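Local coordinates for protein transcriptional regulator nlh2 (Aquifex aeolicus, PDB 4G3V) that probably regulates sigma54-dependent transcription, its GAF domain, captured here in an inactive state, being the likely regulatory module of the activator, at residues E27-V32 / R56-Y61; I116-K121 / G128-F133. All blocks are in the same frame, centred on the assembly; numbering follows the deposited sequence.

Contact 1 of 2, residues E27-V32 / R56-Y61; sequences ESLKEV and RIASSY
The carbonyl oxygen of Ser60 is gripped by one hydrogen bond across this contact, from the ammonium group of Lys30: Lys30 NZ lies 2.7 Å from Ser60 O. The bond is short and well aimed, since the donor sits in the plane of the carbonyl with a C=O...N angle of 157°. Lys30 reaches it by a detour. Its CB does not point at the strand; CG is anti to the backbone N, and the bend at chi2 (70°) swings the otherwise extended chain alongside Ser59 and Ser60. On the way Lys30 CD passes 3.4 Å from Ser60 O, so the last methylenes lie against the same oxygen that NZ binds. A positive charge here would probably polarise the Ser60 carbonyl. Lys30 CE also skirts the Tyr61 ring, 4.4 Å from its CD2.

One residue earlier on the helix, the contact turns apolar. Leu29 points at the strand and packs its CB against Ser59 CB at 3.6 Å, while its CD1 methyl meets Ala58 CB at 4.0 Å. Ser59 OG, anti to its own backbone N, rests 3.3 Å from Lys30 N, but the angle is too poor for a hydrogen bond and the two simply abut.

Ala58 and Ser59 both face Ile47 on strand 44-51, a classic beta bulge, and both direct their side chains at the helix. Helix 25-40 lies obliquely along one face of the antiparallel GAF sheet; the axis of segment 27-32 passes 7.6 Å from that of segment 56-61, the two running 35° apart. Leu29 also touches Leu156 of helix 139-162, and Val32 packs on Ile15 and Leu19 of helix 4-19, so the segment 27-32 joins the sheet to the helical layer.

Contact 2 of 2, residues I116-K121 / G128-F133; sequences IAAPIK and GVITIF
Ile120 leans over the neighbouring strand: its CB is 3.5 Å from Gly128 O, CG1 follows at 3.9 Å from Gly128 C, and the CD1 tip comes to 3.7 Å from Val129 C. With CG1 anti to the carbonyl carbon, the side chain runs along the backbone of 128-130, where Gly128 has no side chain to stand in its path. Ile120 N donates to Gly128 O at 2.8 Å, with the donor about 50° above the carbonyl plane; the return bond from Gly128 N is weak.

Farther along, the antiparallel pairing is more regular. Ala118 and Ile130 exchange two bonds nearly along the C=O axes, and Ile116 and Ile132 exchange two more. Between them lies the non-hydrogen-bonded pair Ala117 and Thr131, where Ala117 CB sits 3.5 Å from Thr131 OG1, a hydroxyl hydrogen-bonded to Thr78 OG1 on helix 76-84. Val129 CG1 also meets Ala117 CB, at 4.0 Å.

In this buried beta hairpin of the GAF sheet, Ile116 and Ile120 turn to helix 139-162, and Ala117, Pro119 and Val129 to helix 76-84; pairing backbone N-H and C=O groups between the strands lets both faces be almost wholly apolar.

How the contacts relate
From the N terminus, helix 4-19 leads into helix 25-40, and the chain then runs through strand 44-51 into strand 54-61, where contact 1 closes a loop of 23 intervening residues. It goes on through strand 70-72, helix 76-84 and strand 88-90 before the hairpin of strands 113-122 and 125-135, where contact 2 closes a loop of only six. The two follow in series, neither nesting nor crossing. Their centres are 12 Å apart, with strand 44-51 between strands 54-61 and 125-135 in the same sheet. Contact 1 fastens a helix to that sheet; contact 2 joins two of its strands, and helix 139-162 touches both.

Contact 1 of 2, residues E27-V32 / R56-Y61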
loop_
_atom_site.group_PDB
_atom_site.type_symbol
_atom_site.label_atom_id
_atom_site.label_comp_id
_atom_site.label_asym_id
_atom_site.label_seq_id
_atom_site.Cartn_x
_atom_site.Cartn_y
_atom_site.Cartn_z
ATOM N N GLU A 27 -18.703 8.332 1.334
ATOM C CA GLU A 27 -18.231 9.034 0.135
ATOM C C GLU A 27 -16.790 8.623 -0.179
ATOM O O GLU A 27 -16.424 8.485 -1.345
ATOM C CB GLU A 27 -18.305 10.562 0.293
ATOM C CG GLU A 27 -19.739 11.145 0.409
ATOM C CD GLU A 27 -20.504 11.225 -0.921
ATOM O OE1 GLU A 27 -21.479 12.001 -0.985
ATOM O OE2 GLU A 27 -20.154 10.519 -1.895
ATOM N N SER A 28 -15.978 8.429 0.864
ATOM C CA SER A 28 -14.573 8.036 0.691
ATOM C C SER A 28 -14.474 6.672 0.002
ATOM O O SER A 28 -13.721 6.500 -0.964
ATOM C CB SER A 28 -13.850 7.993 2.047
ATOM O OG SER A 28 -13.794 9.293 2.646
ATOM N N LEU A 29 -15.245 5.704 0.490
ATOM C CA LEU A 29 -15.234 4.362 -0.093
ATOM C C LEU A 29 -15.689 4.396 -1.534
ATOM O O LEU A 29 -15.086 3.762 -2.393
ATOM C CB LEU A 29 -16.134 3.410 0.680
ATOM C CG LEU A 29 -15.835 3.186 2.161
ATOM C CD1 LEU A 29 -16.758 2.102 2.713
ATOM C CD2 LEU A 29 -14.383 2.827 2.373
ATOM N N LYS A 30 -16.747 5.152 -1.809
ATOM C CA LYS A 30 -17.240 5.270 -3.166
ATOM C C LYS A 30 -16.173 5.869 -4.078
ATOM O O LYS A 30 -16.012 5.419 -5.202
ATOM C CB LYS A 30 -18.514 6.126 -3.207
ATOM C CG LYS A 30 -19.133 6.217 -4.570
ATOM C CD LYS A 30 -19.748 4.875 -4.984
ATOM C CE LYS A 30 -20.485 4.990 -6.310
ATOM N NZ LYS A 30 -21.525 3.950 -6.441
ATOM N N GLU A 31 -15.455 6.888 -3.601
ATOM C CA GLU A 31 -14.468 7.562 -4.442
ATOM C C GLU A 31 -13.300 6.613 -4.740
ATOM O O GLU A 31 -12.743 6.630 -5.835
ATOM C CB GLU A 31 -13.981 8.852 -3.791
ATOM C CG GLU A 31 -13.125 9.729 -4.689
ATOM C CD GLU A 31 -13.896 10.431 -5.796
ATOM O OE1 GLU A 31 -15.144 10.316 -5.873
ATOM O OE2 GLU A 31 -13.229 11.116 -6.597
ATOM N N VAL A 32 -12.935 5.770 -3.778
ATOM C CA VAL A 32 -11.933 4.735 -4.048
ATOM C C VAL A 32 -12.365 3.828 -5.216
ATOM O O VAL A 32 -11.583 3.561 -6.141
ATOM C CB VAL A 32 -11.657 3.889 -2.793
ATOM C CG1 VAL A 32 -10.776 2.659 -3.125
ATOM C CG2 VAL A 32 -11.001 4.735 -1.737
ATOM N N ARG A 56 -21.425 -6.812 5.341
ATOM C CA ARG A 56 -22.449 -6.148 4.551
ATOM C C ARG A 56 -21.816 -5.171 3.577
ATOM O O ARG A 56 -20.864 -4.479 3.924
ATOM C CB ARG A 56 -23.406 -5.387 5.458
ATOM C CG ARG A 56 -24.283 -6.282 6.312
ATOM C CD ARG A 56 -25.617 -5.616 6.560
ATOM N NE ARG A 56 -26.343 -5.402 5.308
ATOM C CZ ARG A 56 -27.153 -4.373 5.067
ATOM N NH1 ARG A 56 -27.355 -3.432 5.987
ATOM N NH2 ARG A 56 -27.764 -4.279 3.892
ATOM N N ILE A 57 -22.342 -5.111 2.359
ATOM C CA ILE A 57 -21.843 -4.158 1.384
ATOM C C ILE A 57 -22.063 -2.738 1.899
ATOM O O ILE A 57 -23.188 -2.357 2.260
ATOM C CB ILE A 57 -22.492 -4.352 -0.001
ATOM C CG1 ILE A 57 -21.971 -5.652 -0.622
ATOM C CG2 ILE A 57 -22.174 -3.169 -0.914
ATOM C CD1 ILE A 57 -22.335 -5.854 -2.073
ATOM N N ALA A 58 -20.973 -1.975 1.944
ATOM C CA ALA A 58 -20.984 -0.592 2.404
ATOM C C ALA A 58 -20.914 0.377 1.232
ATOM O O ALA A 58 -21.449 1.485 1.292
ATOM C CB ALA A 58 -19.813 -0.351 3.333
ATOM N N SER A 59 -20.230 -0.030 0.174
ATOM C CA SER A 59 -20.102 0.795 -1.018
ATOM C C SER A 59 -19.960 -0.098 -2.238
ATOM O O SER A 59 -19.470 -1.226 -2.141
ATOM C CB SER A 59 -18.879 1.699 -0.891
ATOM O OG SER A 59 -18.885 2.685 -1.896
ATOM N N SER A 60 -20.378 0.399 -3.392
ATOM C CA SER A 60 -20.382 -0.432 -4.579
ATOM C C SER A 60 -20.205 0.405 -5.831
ATOM O O SER A 60 -20.384 1.629 -5.808
ATOM C CB SER A 60 -21.692 -1.216 -4.661
ATOM O OG SER A 60 -22.801 -0.339 -4.709
ATOM N N TYR A 61 -19.854 -0.258 -6.924
ATOM C CA TYR A 61 -19.690 0.422 -8.198
ATOM C C TYR A 61 -20.063 -0.518 -9.331
ATOM O O TYR A 61 -19.719 -1.701 -9.299
ATOM C CB TYR A 61 -18.249 0.903 -8.365
ATOM C CG TYR A 61 -18.047 1.733 -9.611
ATOM C CD1 TYR A 61 -17.749 1.128 -10.823
ATOM C CD2 TYR A 61 -18.160 3.115 -9.578
ATOM C CE1 TYR A 61 -17.569 1.866 -11.965
ATOM C CE2 TYR A 61 -17.988 3.872 -10.730
ATOM C CZ TYR A 61 -17.690 3.236 -11.921
ATOM O OH TYR A 61 -17.508 3.958 -13.081
#

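Contact 2 of 2, residues I116-K121 / G128-F133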
loop_
_atom_site.group_PDB
_atom_site.type_symbol
_atom_site.label_atom_id
_atom_site.label_comp_id
_atom_site.label_asym_id
_atom_site.label_seq_id
_atom_site.Cartn_x
_atom_site.Cartn_y
_atom_site.Cartn_z
ATOM N N ILE A 116 -11.204 -10.790 -7.832
ATOM C CA ILE A 116 -10.141 -10.666 -6.834
ATOM C C ILE A 116 -10.747 -10.081 -5.570
ATOM O O ILE A 116 -11.375 -9.028 -5.609
ATOM C CB ILE A 116 -9.000 -9.754 -7.301
ATOM C CG1 ILE A 116 -8.349 -10.319 -8.559
ATOM C CG2 ILE A 116 -7.957 -9.575 -6.181
ATOM C CD1 ILE A 116 -7.319 -9.402 -9.170
ATOM N N ALA A 117 -10.556 -10.772 -4.456
ATOM C CA ALA A 117 -11.097 -10.336 -3.185
ATOM C C ALA A 117 -9.962 -10.301 -2.173
ATOM O O ALA A 117 -9.219 -11.285 -2.022
ATOM C CB ALA A 117 -12.214 -11.266 -2.734
ATOM N N ALA A 118 -9.813 -9.163 -1.502
ATOM C CA ALA A 118 -8.727 -8.975 -0.548
ATOM C C ALA A 118 -9.279 -8.485 0.780
ATOM O O ALA A 118 -10.216 -7.663 0.826
ATOM C CB ALA A 118 -7.712 -7.984 -1.077
ATOM N N PRO A 119 -8.677 -8.958 1.870
ATOM C CA PRO A 119 -9.158 -8.583 3.199
ATOM C C PRO A 119 -8.755 -7.152 3.552
ATOM O O PRO A 119 -7.736 -6.623 3.076
ATOM C CB PRO A 119 -8.461 -9.580 4.124
ATOM C CG PRO A 119 -7.213 -9.929 3.419
ATOM C CD PRO A 119 -7.497 -9.837 1.934
ATOM N N ILE A 120 -9.596 -6.540 4.373
ATOM C CA ILE A 120 -9.351 -5.234 4.952
ATOM C C ILE A 120 -9.176 -5.480 6.444
ATOM O O ILE A 120 -10.137 -5.844 7.130
ATOM C CB ILE A 120 -10.555 -4.298 4.712
ATOM C CG1 ILE A 120 -10.737 -4.049 3.220
ATOM C CG2 ILE A 120 -10.368 -2.970 5.433
ATOM C CD1 ILE A 120 -12.071 -3.389 2.859
ATOM N N LYS A 121 -7.952 -5.291 6.931
ATOM C CA LYS A 121 -7.586 -5.669 8.294
ATOM C C LYS A 121 -7.182 -4.492 9.160
ATOM O O LYS A 121 -6.441 -3.610 8.721
ATOM C CB LYS A 121 -6.418 -6.641 8.266
ATOM C CG LYS A 121 -6.759 -7.989 7.653
ATOM C CD LYS A 121 -5.656 -9.001 7.940
ATOM C CE LYS A 121 -5.888 -10.283 7.209
ATOM N NZ LYS A 121 -4.829 -11.290 7.521
ATOM N N GLY A 128 -13.303 -6.136 6.934
ATOM C CA GLY A 128 -14.021 -6.017 5.680
ATOM C C GLY A 128 -13.309 -6.733 4.547
ATOM O O GLY A 128 -12.258 -7.366 4.732
ATOM N N VAL A 129 -13.901 -6.650 3.365
ATOM C CA VAL A 129 -13.298 -7.224 2.158
ATOM C C VAL A 129 -13.558 -6.279 1.001
ATOM O O VAL A 129 -14.643 -5.695 0.917
ATOM C CB VAL A 129 -13.923 -8.604 1.818
ATOM C CG1 VAL A 129 -13.431 -9.116 0.454
ATOM C CG2 VAL A 129 -13.653 -9.613 2.953
ATOM N N ILE A 130 -12.565 -6.090 0.133
ATOM C CA ILE A 130 -12.818 -5.401 -1.129
ATOM C C ILE A 130 -12.770 -6.449 -2.220
ATOM O O ILE A 130 -11.831 -7.247 -2.285
ATOM C CB ILE A 130 -11.825 -4.259 -1.401
ATOM C CG1 ILE A 130 -12.033 -3.695 -2.809
ATOM C CG2 ILE A 130 -10.386 -4.707 -1.211
ATOM C CD1 ILE A 130 -11.218 -2.427 -3.097
ATOM N N THR A 131 -13.812 -6.456 -3.053
ATOM C CA THR A 131 -13.967 -7.433 -4.117
ATOM C C THR A 131 -14.141 -6.712 -5.447
ATOM O O THR A 131 -14.963 -5.788 -5.566
ATOM C CB THR A 131 -15.181 -8.315 -3.861
ATOM O OG1 THR A 131 -14.969 -9.067 -2.657
ATOM C CG2 THR A 131 -15.448 -9.261 -5.038
ATOM N N ILE A 132 -13.381 -7.132 -6.445
ATOM C CA ILE A 132 -13.470 -6.522 -7.765
ATOM C C ILE A 132 -13.612 -7.584 -8.845
ATOM O O ILE A 132 -13.170 -8.717 -8.680
ATOM C CB ILE A 132 -12.243 -5.621 -8.080
ATOM C CG1 ILE A 132 -10.980 -6.438 -8.317
ATOM C CG2 ILE A 132 -11.981 -4.642 -6.946
ATOM C CD1 ILE A 132 -10.673 -6.695 -9.759
ATOM N N PHE A 133 -14.233 -7.203 -9.953
ATOM C CA PHE A 133 -14.353 -8.069 -11.108
ATOM C C PHE A 133 -13.712 -7.352 -12.297
ATOM O O PHE A 133 -13.972 -6.164 -12.532
ATOM C CB PHE A 133 -15.822 -8.332 -11.407
ATOM C CG PHE A 133 -16.514 -9.168 -10.372
ATOM C CD1 PHE A 133 -17.025 -8.590 -9.230
ATOM C CD2 PHE A 133 -16.660 -10.538 -10.553
ATOM C CE1 PHE A 133 -17.664 -9.353 -8.276
ATOM C CE2 PHE A 133 -17.292 -11.305 -9.607
ATOM C CZ PHE A 133 -17.802 -10.709 -8.461
#